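Local coordinates for protein pyruvate kinase (Pseudomonas aeruginosa, PDB 6QXL) that probably catalyses the last step of glycolysis, passing the phosphoryl group of phosphoenolpyruvate to ADP to give pyruvate and ATP, at residues Glu226-Ala229 and Ala233-Gly236; Gly159-Arg162 and Gly166-Ala169; Asn275-Thr280 and Val415-Gly420; Gly262-Ile267 and Ala303-Asp308; Lys200-Ala205 and Asp235-Ala240. All coordinates share one frame; numbering follows the deposited sequence.

Contact 1: residues Glu226-Ala229 and Ala233-Gly236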
loop_
_atom_site.group_PDB
_atom_site.type_symbol
_atom_site.label_atom_id
_atom_site.label_comp_id
_atom_site.label_asym_id
_atom_site.label_seq_id
_atom_site.Cartn_x
_atom_site.Cartn_y
_atom_site.Cartn_z
ATOM N N GLU A 226 2.598 -18.447 -29.581
ATOM C CA GLU A 226 2.893 -19.507 -28.603
ATOM C C GLU A 226 3.796 -18.999 -27.494
ATOM O O GLU A 226 3.703 -19.469 -26.372
ATOM C CB GLU A 226 3.548 -20.716 -29.298
ATOM C CG GLU A 226 2.685 -21.448 -30.329
ATOM C CD GLU A 226 2.567 -20.771 -31.690
ATOM O OE1 GLU A 226 3.294 -19.806 -32.034
ATOM O OE2 GLU A 226 1.662 -21.152 -32.420
ATOM N N ALA A 227 4.649 -18.033 -27.803
ATOM C CA ALA A 227 5.563 -17.458 -26.813
ATOM C C ALA A 227 4.874 -16.664 -25.703
ATOM O O ALA A 227 5.458 -16.494 -24.632
ATOM C CB ALA A 227 6.597 -16.576 -27.508
ATOM N N VAL A 228 3.656 -16.180 -25.956
ATOM C CA VAL A 228 2.922 -15.373 -24.979
ATOM C C VAL A 228 1.597 -16.017 -24.588
ATOM O O VAL A 228 0.764 -15.376 -23.951
ATOM C CB VAL A 228 2.690 -13.942 -25.510
ATOM C CG1 VAL A 228 4.025 -13.224 -25.633
ATOM C CG2 VAL A 228 1.977 -13.960 -26.870
ATOM N N ALA A 229 1.418 -17.290 -24.938
ATOM C CA ALA A 229 0.184 -18.018 -24.637
ATOM C C ALA A 229 -0.117 -18.037 -23.136
ATOM O O ALA A 229 -1.267 -18.025 -22.751
ATOM C CB ALA A 229 0.275 -19.445 -25.158
ATOM N N ALA A 233 5.109 -20.214 -20.664
ATOM C CA ALA A 233 5.714 -20.113 -22.000
ATOM C C ALA A 233 6.667 -18.907 -22.073
ATOM O O ALA A 233 7.832 -19.040 -22.434
ATOM C CB ALA A 233 4.632 -20.025 -23.051
ATOM N N LEU A 234 6.165 -17.742 -21.693
ATOM C CA LEU A 234 6.945 -16.517 -21.768
ATOM C C LEU A 234 8.148 -16.560 -20.834
ATOM O O LEU A 234 9.268 -16.310 -21.258
ATOM C CB LEU A 234 6.053 -15.323 -21.428
ATOM C CG LEU A 234 6.729 -13.960 -21.425
ATOM C CD1 LEU A 234 7.219 -13.595 -22.815
ATOM C CD2 LEU A 234 5.803 -12.912 -20.893
ATOM N N ASP A 235 7.916 -16.885 -19.573
ATOM C CA ASP A 235 9.000 -16.905 -18.582
ATOM C C ASP A 235 10.081 -17.936 -18.931
ATOM O O ASP A 235 11.273 -17.704 -18.702
ATOM C CB ASP A 235 8.453 -17.137 -17.160
ATOM C CG ASP A 235 7.750 -15.901 -16.571
ATOM O OD1 ASP A 235 7.487 -14.933 -17.313
ATOM O OD2 ASP A 235 7.442 -15.885 -15.356
ATOM N N GLY A 236 9.668 -19.058 -19.514
ATOM C CA GLY A 236 10.620 -20.063 -19.967
ATOM C C GLY A 236 11.540 -19.514 -21.028
ATOM O O GLY A 236 12.758 -19.669 -20.962
#
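The backbone carbonyl of Ala227 faces the start of the following helix, its O lying 3.2 Å from Leu234 CA. Ala227 O also comes 3.3 Å from Leu234 N, but the angle is too poor for a hydrogen bond, so the oxygen rests against the helix by packing. Leu234 adds two more carbons to the same oxygen: CB lies 3.5 Å from Ala227 O, and CG, anti to the backbone N (chi1 178°), carries CD1 to 3.8 Å from it. One residue back on the helix, the methyl of Ala233 points at the loop and meets the preceding carbonyl, CB to Glu226 O at 3.5 Å. Side chain meets side chain more loosely, Val228 CG1 lying 4.3 Å from Leu234 CD1, and both residues reach on to helix 260-273, Val228 on Ile263 and Leu234 on Ile267. The carboxylate of Glu226 leads the other way, to a salt bridge with Arg197. This is the loop joining barrel strand 217-222 to helix 231-239 in the TIM-barrel domain, a few residues past Glu223 of the magnesium site. Since no hydrogen bond crosses between 226-229 and 233-236, the turn and the helix are fitted together here by carbonyl oxygens against aliphatic carbon.

Contact 2: residues Gly159-Arg162 and Gly166-Ala169; sequences GINR and GLTA
Leu167 packs against Asn161 and Arg162 where the chain leaves strand 159-162, the last strand in chain order of the inserted mixed beta-sheet (the B domain of pyruvate kinases), and heads for helix 174-185 of the barrel. The isobutyl group divides its two methyls between the two neighbours. Leu167 CD2 lies over one face of the Arg162 guanidinium, 3.6 Å above the plane and displaced toward its rim, with Arg162 NE 3.8 Å away. The arginine leaves the strand toward the loop with CG anti to the backbone N (chi1 -170°), then bends at chi3 (63°), which turns one face of the flat group to Leu167 CD2; Gly166 CA stands at the guanidinium edge, in its plane. The charge is answered by a salt bridge from NH1 to Asp123, while NH2 donates to the carbonyl of Gly165. Leu167 CD1 is the other tine of the fork, 3.6 Å from Asn161 OD1, the leucine and asparagine side chains running alongside one another and pointing opposite ways. The asparagine is held at both ends of its amide: ND2 donates to Glu254, and OD1 accepts the backbone N-H of Arg162 at 2.7 Å, with the donor tilted 29° from the carbonyl plane. A water joins the two segments, donating to Asn161 OD1 at 3.1 Å and accepting from Leu167 N at 3.0 Å.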
loop_
_atom_site.group_PDB
_atom_site.type_symbol
_atom_site.label_atom_id
_atom_site.label_comp_id
_atom_site.label_asym_id
_atom_site.label_seq_id
_atom_site.Cartn_x
_atom_site.Cartn_y
_atom_site.Cartn_z
ATOM N N GLY A 159 7.216 -10.728 -47.132
ATOM C CA GLY A 159 6.872 -11.673 -46.078
ATOM C C GLY A 159 5.382 -11.946 -46.051
ATOM O O GLY A 159 4.551 -11.145 -46.494
ATOM N N ILE A 160 5.062 -13.140 -45.586
ATOM C CA ILE A 160 3.678 -13.552 -45.389
ATOM C C ILE A 160 3.570 -14.263 -44.044
ATOM O O ILE A 160 4.459 -14.998 -43.639
ATOM C CB ILE A 160 3.198 -14.448 -46.569
ATOM C CG1 ILE A 160 1.743 -14.846 -46.400
ATOM C CG2 ILE A 160 4.041 -15.679 -46.705
ATOM C CD1 ILE A 160 1.144 -15.470 -47.638
ATOM N N ASN A 161 2.472 -14.029 -43.347
ATOM C CA ASN A 161 2.150 -14.771 -42.135
ATOM C C ASN A 161 0.657 -14.942 -42.028
ATOM O O ASN A 161 -0.089 -14.296 -42.705
ATOM C CB ASN A 161 2.715 -14.112 -40.870
ATOM C CG ASN A 161 2.903 -15.116 -39.699
ATOM O OD1 ASN A 161 2.410 -16.245 -39.692
ATOM N ND2 ASN A 161 3.674 -14.694 -38.712
ATOM N N ARG A 162 0.218 -15.826 -41.155
ATOM C CA ARG A 162 -1.151 -16.054 -40.855
ATOM C C ARG A 162 -1.577 -15.328 -39.576
ATOM O O ARG A 162 -0.926 -15.440 -38.546
ATOM C CB ARG A 162 -1.389 -17.525 -40.725
ATOM C CG ARG A 162 -2.878 -17.894 -40.638
ATOM C CD ARG A 162 -3.278 -19.259 -40.702
ATOM N NE ARG A 162 -2.759 -20.020 -39.590
ATOM C CZ ARG A 162 -2.967 -21.282 -39.392
ATOM N NH1 ARG A 162 -3.849 -22.004 -40.160
ATOM N NH2 ARG A 162 -2.288 -21.908 -38.409
ATOM N N GLY A 166 0.567 -20.017 -35.658
ATOM C CA GLY A 166 0.383 -21.457 -35.719
ATOM C C GLY A 166 0.954 -22.174 -36.936
ATOM O O GLY A 166 0.566 -23.285 -37.204
ATOM N N LEU A 167 1.819 -21.509 -37.678
ATOM C CA LEU A 167 2.442 -22.129 -38.841
ATOM C C LEU A 167 3.616 -22.967 -38.410
ATOM O O LEU A 167 4.386 -22.542 -37.583
ATOM C CB LEU A 167 2.875 -21.090 -39.855
ATOM C CG LEU A 167 1.775 -20.190 -40.400
ATOM C CD1 LEU A 167 2.353 -19.340 -41.502
ATOM C CD2 LEU A 167 0.632 -21.064 -40.975
ATOM N N THR A 168 3.772 -24.131 -38.970
ATOM C CA THR A 168 4.943 -24.957 -38.828
ATOM C C THR A 168 6.181 -24.292 -39.416
ATOM O O THR A 168 6.080 -23.673 -40.453
ATOM C CB THR A 168 4.686 -26.278 -39.587
ATOM O OG1 THR A 168 3.632 -26.969 -38.908
ATOM C CG2 THR A 168 5.962 -27.128 -39.736
ATOM N N ALA A 169 7.252 -24.308 -38.653
ATOM C CA ALA A 169 8.551 -23.929 -39.216
ATOM C C ALA A 169 9.641 -24.355 -38.253
ATOM O O ALA A 169 9.405 -24.361 -37.056
ATOM C CB ALA A 169 8.586 -22.416 -39.417
HETATM O O HOH W 1 2.670 -18.637 -37.735
#

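Contact 3: residues Asn275-Thr280 and Val415-Gly420; sequences NKVVIT and VAMFRG
With chi1 at -176°, Val277 sets CG1 opposite the backbone N and CG2 opposite the carbonyl carbon, and the two methyls go to different partners. CG2 comes obliquely to the Phe418 ring, 3.6 Å from CE1, the two side chains crossing at about a right angle. Val277 CG1 lies against the backbone instead, 3.7 Å from Met417 O. The Met417 chain, extended at chi2 (-175°), brings SD to 3.6 Å from Ile279 CD1; the bend at chi3 (-86°) then sets CE 4.0 Å from the same Ile279 CD1. The Ile279 and Met417 side chains also lie roughly perpendicular. Phe418 carries Val415 CA over the centre of one face, 3.8 Å above the ring plane, and the short turn is tied by Phe418 N to Val415 O. Leu391 of helix 388-394 closes on both Val277 and Phe418. Buried and wholly apolar between side chains, this is a domain junction: barrel strand 277-281 of the TIM-barrel domain packs against the loop before strand 421-425 of the C-terminal alpha/beta domain, which holds the glucose-6-phosphate pocket.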
loop_
_atom_site.group_PDB
_atom_site.type_symbol
_atom_site.label_atom_id
_atom_site.label_comp_id
_atom_site.label_asym_id
_atom_site.label_seq_id
_atom_site.Cartn_x
_atom_site.Cartn_y
_atom_site.Cartn_z
ATOM N N ASN A 275 15.852 -10.575 -14.404
ATOM C CA ASN A 275 17.184 -9.993 -14.576
ATOM C C ASN A 275 17.715 -10.065 -15.995
ATOM O O ASN A 275 18.873 -10.334 -16.211
ATOM C CB ASN A 275 18.152 -10.610 -13.562
ATOM C CG ASN A 275 17.730 -10.358 -12.122
ATOM O OD1 ASN A 275 17.333 -9.258 -11.776
ATOM N ND2 ASN A 275 17.867 -11.344 -11.278
ATOM N N LYS A 276 16.837 -9.797 -16.954
ATOM C CA LYS A 276 17.199 -9.711 -18.364
ATOM C C LYS A 276 16.989 -8.312 -18.899
ATOM O O LYS A 276 16.230 -7.533 -18.346
ATOM C CB LYS A 276 16.368 -10.682 -19.183
ATOM C CG LYS A 276 16.323 -12.077 -18.605
ATOM C CD LYS A 276 17.704 -12.663 -18.385
ATOM C CE LYS A 276 17.592 -14.144 -18.067
ATOM N NZ LYS A 276 18.963 -14.675 -17.893
ATOM N N VAL A 277 17.649 -8.038 -20.010
ATOM C CA VAL A 277 17.533 -6.752 -20.714
ATOM C C VAL A 277 16.341 -6.833 -21.657
ATOM O O VAL A 277 16.035 -7.907 -22.180
ATOM C CB VAL A 277 18.819 -6.484 -21.518
ATOM C CG1 VAL A 277 18.786 -5.125 -22.174
ATOM C CG2 VAL A 277 20.026 -6.557 -20.614
ATOM N N VAL A 278 15.669 -5.716 -21.888
ATOM C CA VAL A 278 14.524 -5.717 -22.800
ATOM C C VAL A 278 14.525 -4.536 -23.750
ATOM O O VAL A 278 14.764 -3.409 -23.338
ATOM C CB VAL A 278 13.188 -5.833 -22.021
ATOM C CG1 VAL A 278 13.005 -4.696 -21.031
ATOM C CG2 VAL A 278 12.008 -5.888 -22.974
ATOM N N ILE A 279 14.241 -4.823 -25.013
ATOM C CA ILE A 279 14.146 -3.835 -26.090
ATOM C C ILE A 279 12.696 -3.741 -26.596
ATOM O O ILE A 279 12.043 -4.755 -26.812
ATOM C CB ILE A 279 15.005 -4.277 -27.286
ATOM C CG1 ILE A 279 16.471 -4.487 -26.890
ATOM C CG2 ILE A 279 14.922 -3.272 -28.427
ATOM C CD1 ILE A 279 17.209 -5.358 -27.894
ATOM N N THR A 280 12.207 -2.526 -26.806
ATOM C CA THR A 280 10.900 -2.300 -27.442
ATOM C C THR A 280 11.135 -1.856 -28.883
ATOM O O THR A 280 11.969 -0.988 -29.125
ATOM C CB THR A 280 10.096 -1.231 -26.689
ATOM O OG1 THR A 280 9.904 -1.646 -25.336
ATOM C CG2 THR A 280 8.727 -1.029 -27.307
ATOM N N VAL A 415 27.369 -3.532 -22.010
ATOM C CA VAL A 415 26.559 -2.691 -21.137
ATOM C C VAL A 415 25.958 -1.491 -21.861
ATOM O O VAL A 415 25.129 -0.794 -21.297
ATOM C CB VAL A 415 27.331 -2.249 -19.888
ATOM C CG1 VAL A 415 27.865 -3.456 -19.154
ATOM C CG2 VAL A 415 28.460 -1.292 -20.237
ATOM N N ALA A 416 26.337 -1.263 -23.112
ATOM C CA ALA A 416 25.740 -0.174 -23.878
ATOM C C ALA A 416 24.213 -0.301 -24.022
ATOM O O ALA A 416 23.530 0.700 -24.140
ATOM C CB ALA A 416 26.399 -0.055 -25.245
ATOM N N MET A 417 23.700 -1.518 -23.991
ATOM C CA MET A 417 22.269 -1.729 -24.024
ATOM C C MET A 417 21.568 -1.692 -22.654
ATOM O O MET A 417 20.347 -1.773 -22.610
ATOM C CB MET A 417 21.940 -3.055 -24.707
ATOM C CG MET A 417 20.616 -3.051 -25.482
ATOM S SD MET A 417 20.288 -4.714 -26.095
ATOM C CE MET A 417 21.178 -4.671 -27.598
ATOM N N PHE A 418 22.307 -1.550 -21.554
ATOM C CA PHE A 418 21.721 -1.561 -20.215
ATOM C C PHE A 418 21.230 -0.159 -19.860
ATOM O O PHE A 418 21.992 0.798 -19.902
ATOM C CB PHE A 418 22.747 -1.973 -19.155
ATOM C CG PHE A 418 23.272 -3.385 -19.263
ATOM C CD1 PHE A 418 22.927 -4.243 -20.292
ATOM C CD2 PHE A 418 24.153 -3.845 -18.299
ATOM C CE1 PHE A 418 23.436 -5.532 -20.348
ATOM C CE2 PHE A 418 24.677 -5.128 -18.355
ATOM C CZ PHE A 418 24.309 -5.975 -19.385
ATOM N N ARG A 419 19.978 -0.036 -19.456
ATOM C CA ARG A 419 19.451 1.265 -19.120
ATOM C C ARG A 419 20.217 1.892 -17.950
ATOM O O ARG A 419 20.379 1.268 -16.911
ATOM C CB ARG A 419 17.967 1.187 -18.754
ATOM C CG ARG A 419 17.353 2.539 -18.388
ATOM C CD ARG A 419 15.856 2.432 -18.316
ATOM N NE ARG A 419 15.239 3.647 -17.771
ATOM C CZ ARG A 419 13.996 4.043 -18.020
ATOM N NH1 ARG A 419 13.223 3.325 -18.829
ATOM N NH2 ARG A 419 13.535 5.156 -17.477
ATOM N N GLY A 420 20.655 3.136 -18.134
ATOM C CA GLY A 420 21.284 3.915 -17.080
ATOM C C GLY A 420 22.772 3.606 -16.845
ATOM O O GLY A 420 23.366 4.201 -15.954
#

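Contact 4: residues Gly262-Ile267 and Ala303-Asp308; sequences GIQKKI and ANAVLD
Ionic contact comes first: Lys265 NZ meets Asp308 OD1 at 2.8 Å in a salt bridge, on the syn side of the oxygen and 16° out of the carboxylate plane. The lysine crosses the aspartate at about a right angle, and a bend at its end (chi4 70°) turns NZ onto OD1. Its aliphatic part runs past the same oxygen, CG lying 3.5 Å from Asp308 OD1. Among the hydrogen bonds, the second carboxylate oxygen, Asp308 OD2, receives Gln264 NE2 at 3.1 Å, a weak, bent bond, the amide and carboxylate planes being 75° apart. Gln264 is more firmly engaged through OE1, which accepts from Arg248. A water donates to Asp308 OD2 at 3.1 Å and weakly accepts from Lys265 NZ. Van der Waals contact is slight, Ala305 CB lying 4.1 Å from Gln264 NE2. The segments belong to helices 260-273 and 296-307, which flank strand 277-281 in the chain, and a second subunit approaches here: Lys265 NZ also donates to Asn304 OD1 of that subunit. One ammonium thus serves both the Asp308 carboxylate of its own chain and a neighbour's amide, tying the helix pairing to the tetramer interface; its charge would tend to favour an ionised Asp308, though Asn304 O also crowds OD2.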
loop_
_atom_site.group_PDB
_atom_site.type_symbol
_atom_site.label_atom_id
_atom_site.label_comp_id
_atom_site.label_asym_id
_atom_site.label_seq_id
_atom_site.Cartn_x
_atom_site.Cartn_y
_atom_site.Cartn_z
ATOM N N GLY A 262 -1.010 -4.639 -23.535
ATOM C CA GLY A 262 -0.897 -5.422 -22.318
ATOM C C GLY A 262 0.322 -6.322 -22.340
ATOM O O GLY A 262 0.994 -6.483 -21.311
ATOM N N ILE A 263 0.607 -6.884 -23.504
ATOM C CA ILE A 263 1.698 -7.821 -23.650
ATOM C C ILE A 263 3.059 -7.084 -23.641
ATOM O O ILE A 263 4.016 -7.570 -23.040
ATOM C CB ILE A 263 1.518 -8.707 -24.900
ATOM C CG1 ILE A 263 0.419 -9.740 -24.679
ATOM C CG2 ILE A 263 2.791 -9.427 -25.327
ATOM C CD1 ILE A 263 -0.993 -9.340 -25.048
ATOM N N GLN A 264 3.138 -5.916 -24.275
ATOM C CA GLN A 264 4.347 -5.132 -24.183
ATOM C C GLN A 264 4.717 -4.907 -22.722
ATOM O O GLN A 264 5.862 -5.116 -22.316
ATOM C CB GLN A 264 4.231 -3.788 -24.904
ATOM C CG GLN A 264 5.497 -2.940 -24.801
ATOM C CD GLN A 264 5.364 -1.594 -25.480
ATOM O OE1 GLN A 264 5.042 -1.501 -26.648
ATOM N NE2 GLN A 264 5.670 -0.533 -24.755
ATOM N N LYS A 265 3.731 -4.521 -21.922
ATOM C CA LYS A 265 3.986 -4.246 -20.517
ATOM C C LYS A 265 4.363 -5.502 -19.750
ATOM O O LYS A 265 5.276 -5.453 -18.906
ATOM C CB LYS A 265 2.806 -3.524 -19.885
ATOM C CG LYS A 265 2.800 -2.031 -20.203
ATOM C CD LYS A 265 1.421 -1.412 -20.183
ATOM C CE LYS A 265 1.435 0.119 -19.948
ATOM N NZ LYS A 265 1.981 0.920 -21.096
ATOM N N LYS A 266 3.716 -6.622 -20.063
ATOM C CA LYS A 266 4.041 -7.859 -19.392
ATOM C C LYS A 266 5.454 -8.316 -19.715
ATOM O O LYS A 266 6.231 -8.647 -18.813
ATOM C CB LYS A 266 3.018 -8.957 -19.740
ATOM C CG LYS A 266 3.234 -10.270 -18.974
ATOM C CD LYS A 266 1.933 -10.902 -18.359
ATOM C CE LYS A 266 1.047 -11.693 -19.289
ATOM N NZ LYS A 266 0.115 -12.396 -18.388
ATOM N N ILE A 267 5.810 -8.282 -20.995
ATOM C CA ILE A 267 7.128 -8.738 -21.412
ATOM C C ILE A 267 8.222 -7.921 -20.708
ATOM O O ILE A 267 9.169 -8.482 -20.177
ATOM C CB ILE A 267 7.293 -8.642 -22.931
ATOM C CG1 ILE A 267 6.374 -9.623 -23.652
ATOM C CG2 ILE A 267 8.736 -8.916 -23.324
ATOM C CD1 ILE A 267 6.145 -9.281 -25.109
ATOM N N ALA A 303 7.739 7.542 -25.328
ATOM C CA ALA A 303 7.706 7.972 -23.939
ATOM C C ALA A 303 7.064 6.922 -23.040
ATOM O O ALA A 303 7.544 6.646 -21.941
ATOM C CB ALA A 303 6.973 9.286 -23.814
ATOM N N ASN A 304 5.992 6.311 -23.515
ATOM C CA ASN A 304 5.341 5.298 -22.710
ATOM C C ASN A 304 6.193 4.068 -22.557
ATOM O O ASN A 304 6.148 3.440 -21.511
ATOM C CB ASN A 304 3.941 4.956 -23.238
ATOM C CG ASN A 304 2.888 5.910 -22.694
ATOM O OD1 ASN A 304 2.574 5.862 -21.518
ATOM N ND2 ASN A 304 2.375 6.790 -23.523
ATOM N N ALA A 305 6.986 3.739 -23.568
ATOM C CA ALA A 305 7.940 2.623 -23.431
ATOM C C ALA A 305 8.985 2.946 -22.359
ATOM O O ALA A 305 9.368 2.074 -21.584
ATOM C CB ALA A 305 8.607 2.296 -24.757
ATOM N N VAL A 306 9.399 4.199 -22.287
ATOM C CA VAL A 306 10.342 4.619 -21.270
ATOM C C VAL A 306 9.720 4.503 -19.879
ATOM O O VAL A 306 10.372 4.026 -18.940
ATOM C CB VAL A 306 10.848 6.039 -21.540
ATOM C CG1 VAL A 306 11.699 6.543 -20.385
ATOM C CG2 VAL A 306 11.663 6.067 -22.844
ATOM N N LEU A 307 8.464 4.900 -19.731
ATOM C CA LEU A 307 7.785 4.760 -18.446
ATOM C C LEU A 307 7.493 3.302 -18.102
ATOM O O LEU A 307 7.542 2.953 -16.928
ATOM C CB LEU A 307 6.521 5.577 -18.410
ATOM C CG LEU A 307 6.676 7.077 -18.652
ATOM C CD1 LEU A 307 5.339 7.769 -18.614
ATOM C CD2 LEU A 307 7.630 7.756 -17.701
ATOM N N ASP A 308 7.268 2.443 -19.100
ATOM C CA ASP A 308 7.192 0.997 -18.839
ATOM C C ASP A 308 8.541 0.432 -18.337
ATOM O O ASP A 308 8.606 -0.725 -17.923
ATOM C CB ASP A 308 6.780 0.202 -20.086
ATOM C CG ASP A 308 5.419 0.613 -20.681
ATOM O OD1 ASP A 308 4.501 0.974 -19.897
ATOM O OD2 ASP A 308 5.264 0.583 -21.943
HETATM O O HOH W 2 2.954 0.499 -24.035
#

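Contact 5: residues Lys200-Ala205 and Asp235-Ala240; sequences KDMEYA and DGLIRA
Side chain to side chain, the contact is apolar, with Met202 facing Leu237 and Ala240. Its tightest meeting is Met202 CG with Leu237 CD1 at 3.5 Å, the side chains crossing at about a right angle. The first torsion of Met202 (chi1 -66°) sets CG against the leucine methyl, and the bend at chi2 (-51°) fixes the direction SD takes beyond it. Nearer the backbones, Met202 CB lies 4.0 Å from Ala240 CB, the alanine pointing at the methionine helix from the residue just after helix 231-239. Backbone takes part as well, since Ala240 O is 3.9 Å from Met202 CB; the same carbonyl also accepts a weak hydrogen bond from Arg206. No hydrogen bond runs between 200-205 and 235-240. Helices 199-211 and 231-239 are successive outer helices of the TIM barrel, either side of strand 217-222 in the chain, and the contact roots in the barrel wall: Met202 rests on Leu218 and Ala220 of that strand and on Val193 of strand 190-193, while Leu237 touches Ile222.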
loop_
_atom_site.group_PDB
_atom_site.type_symbol
_atom_site.label_atom_id
_atom_site.label_comp_id
_atom_site.label_asym_id
_atom_site.label_seq_id
_atom_site.Cartn_x
_atom_site.Cartn_y
_atom_site.Cartn_z
ATOM N N LYS A 200 13.775 -24.255 -25.746
ATOM C CA LYS A 200 14.584 -25.162 -26.582
ATOM C C LYS A 200 15.206 -24.432 -27.781
ATOM O O LYS A 200 16.384 -24.591 -28.076
ATOM C CB LYS A 200 13.783 -26.374 -27.068
ATOM C CG LYS A 200 13.175 -27.254 -26.000
ATOM C CD LYS A 200 12.113 -28.208 -26.567
ATOM C CE LYS A 200 11.282 -28.953 -25.501
ATOM N NZ LYS A 200 12.064 -29.995 -24.772
ATOM N N ASP A 201 14.431 -23.608 -28.436
ATOM C CA ASP A 201 14.876 -22.860 -29.617
ATOM C C ASP A 201 16.060 -21.959 -29.268
ATOM O O ASP A 201 17.023 -21.845 -30.050
ATOM C CB ASP A 201 13.754 -22.057 -30.231
ATOM C CG ASP A 201 12.563 -22.923 -30.677
ATOM O OD1 ASP A 201 12.801 -24.135 -30.946
ATOM O OD2 ASP A 201 11.434 -22.436 -30.804
ATOM N N MET A 202 16.016 -21.350 -28.081
ATOM C CA MET A 202 17.103 -20.495 -27.639
ATOM C C MET A 202 18.330 -21.288 -27.194
ATOM O O MET A 202 19.459 -20.839 -27.402
ATOM C CB MET A 202 16.655 -19.581 -26.485
ATOM C CG MET A 202 15.609 -18.529 -26.836
ATOM S SD MET A 202 15.971 -17.500 -28.256
ATOM C CE MET A 202 17.403 -16.607 -27.636
ATOM N N GLU A 203 18.109 -22.443 -26.564
ATOM C CA GLU A 203 19.231 -23.299 -26.156
ATOM C C GLU A 203 19.983 -23.831 -27.377
ATOM O O GLU A 203 21.215 -23.862 -27.382
ATOM C CB GLU A 203 18.748 -24.446 -25.291
ATOM C CG GLU A 203 18.443 -24.031 -23.867
ATOM C CD GLU A 203 17.358 -24.885 -23.206
ATOM O OE1 GLU A 203 16.867 -25.877 -23.784
ATOM O OE2 GLU A 203 16.961 -24.551 -22.067
ATOM N N TYR A 204 19.235 -24.220 -28.410
ATOM C CA TYR A 204 19.836 -24.653 -29.658
ATOM C C TYR A 204 20.709 -23.545 -30.259
ATOM O O TYR A 204 21.852 -23.771 -30.656
ATOM C CB TYR A 204 18.752 -25.095 -30.651
ATOM C CG TYR A 204 19.261 -25.728 -31.937
ATOM C CD1 TYR A 204 20.536 -26.330 -32.023
ATOM C CD2 TYR A 204 18.436 -25.805 -33.058
ATOM C CE1 TYR A 204 20.971 -26.917 -33.190
ATOM C CE2 TYR A 204 18.868 -26.409 -34.232
ATOM C CZ TYR A 204 20.147 -26.932 -34.298
ATOM O OH TYR A 204 20.586 -27.570 -35.418
ATOM N N ALA A 205 20.171 -22.333 -30.303
ATOM C CA ALA A 205 20.927 -21.208 -30.848
ATOM C C ALA A 205 22.184 -20.931 -30.027
ATOM O O ALA A 205 23.231 -20.604 -30.589
ATOM C CB ALA A 205 20.061 -19.985 -30.939
ATOM N N ASP A 235 7.916 -16.885 -19.573
ATOM C CA ASP A 235 9.000 -16.905 -18.582
ATOM C C ASP A 235 10.081 -17.936 -18.931
ATOM O O ASP A 235 11.273 -17.704 -18.702
ATOM C CB ASP A 235 8.453 -17.137 -17.160
ATOM C CG ASP A 235 7.750 -15.901 -16.571
ATOM O OD1 ASP A 235 7.487 -14.933 -17.313
ATOM O OD2 ASP A 235 7.442 -15.885 -15.356
ATOM N N GLY A 236 9.668 -19.058 -19.514
ATOM C CA GLY A 236 10.620 -20.063 -19.967
ATOM C C GLY A 236 11.540 -19.514 -21.028
ATOM O O GLY A 236 12.758 -19.669 -20.962
ATOM N N LEU A 237 10.942 -18.847 -22.000
ATOM C CA LEU A 237 11.700 -18.237 -23.082
ATOM C C LEU A 237 12.610 -17.130 -22.587
ATOM O O LEU A 237 13.749 -17.017 -23.021
ATOM C CB LEU A 237 10.720 -17.723 -24.120
ATOM C CG LEU A 237 11.192 -17.250 -25.471
ATOM C CD1 LEU A 237 12.229 -18.188 -26.060
ATOM C CD2 LEU A 237 9.937 -17.201 -26.341
ATOM N N ILE A 238 12.126 -16.332 -21.654
ATOM C CA ILE A 238 12.933 -15.251 -21.081
ATOM C C ILE A 238 14.138 -15.818 -20.329
ATOM O O ILE A 238 15.248 -15.318 -20.462
ATOM C CB ILE A 238 12.084 -14.359 -20.159
ATOM C CG1 ILE A 238 11.118 -13.523 -20.985
ATOM C CG2 ILE A 238 12.959 -13.445 -19.320
ATOM C CD1 ILE A 238 10.158 -12.670 -20.200
ATOM N N ARG A 239 13.914 -16.850 -19.537
ATOM C CA ARG A 239 14.991 -17.386 -18.688
ATOM C C ARG A 239 16.111 -18.011 -19.487
ATOM O O ARG A 239 17.250 -18.000 -19.041
ATOM C CB ARG A 239 14.459 -18.392 -17.681
ATOM C CG ARG A 239 13.844 -17.711 -16.518
ATOM C CD ARG A 239 13.557 -18.676 -15.410
ATOM N NE ARG A 239 12.361 -18.249 -14.713
ATOM C CZ ARG A 239 11.140 -18.782 -14.839
ATOM N NH1 ARG A 239 10.878 -19.742 -15.726
ATOM N NH2 ARG A 239 10.146 -18.271 -14.120
ATOM N N ALA A 240 15.778 -18.498 -20.673
ATOM C CA ALA A 240 16.758 -19.063 -21.588
ATOM C C ALA A 240 17.539 -18.026 -22.374
ATOM O O ALA A 240 18.335 -18.400 -23.215
ATOM C CB ALA A 240 16.053 -20.015 -22.561
#

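Along the chain contact 2 comes first, then contact 5 opens, and contacts 1 and 5 both end on helix 231-239. These two share Asp235 and Gly236, and their centres are about 10 Å apart. Contacts 3 and 4 follow, their segments alternating, about 14 Å between centres, with strand 277-281 lying between helices 260-273 and 296-307 in the chain. Contacts 1, 4 and 5 lie wholly within the barrel domain, while contact 3 joins one of its strands to the C-terminal domain; contact 1 touches contact 4 through Val228 and Ile263. Contact 2 sits at the base of the inserted sheet, about 29 Å from contact 3 between centres. Together they run from the metal-site side of the barrel toward the effector-binding domain and a subunit interface.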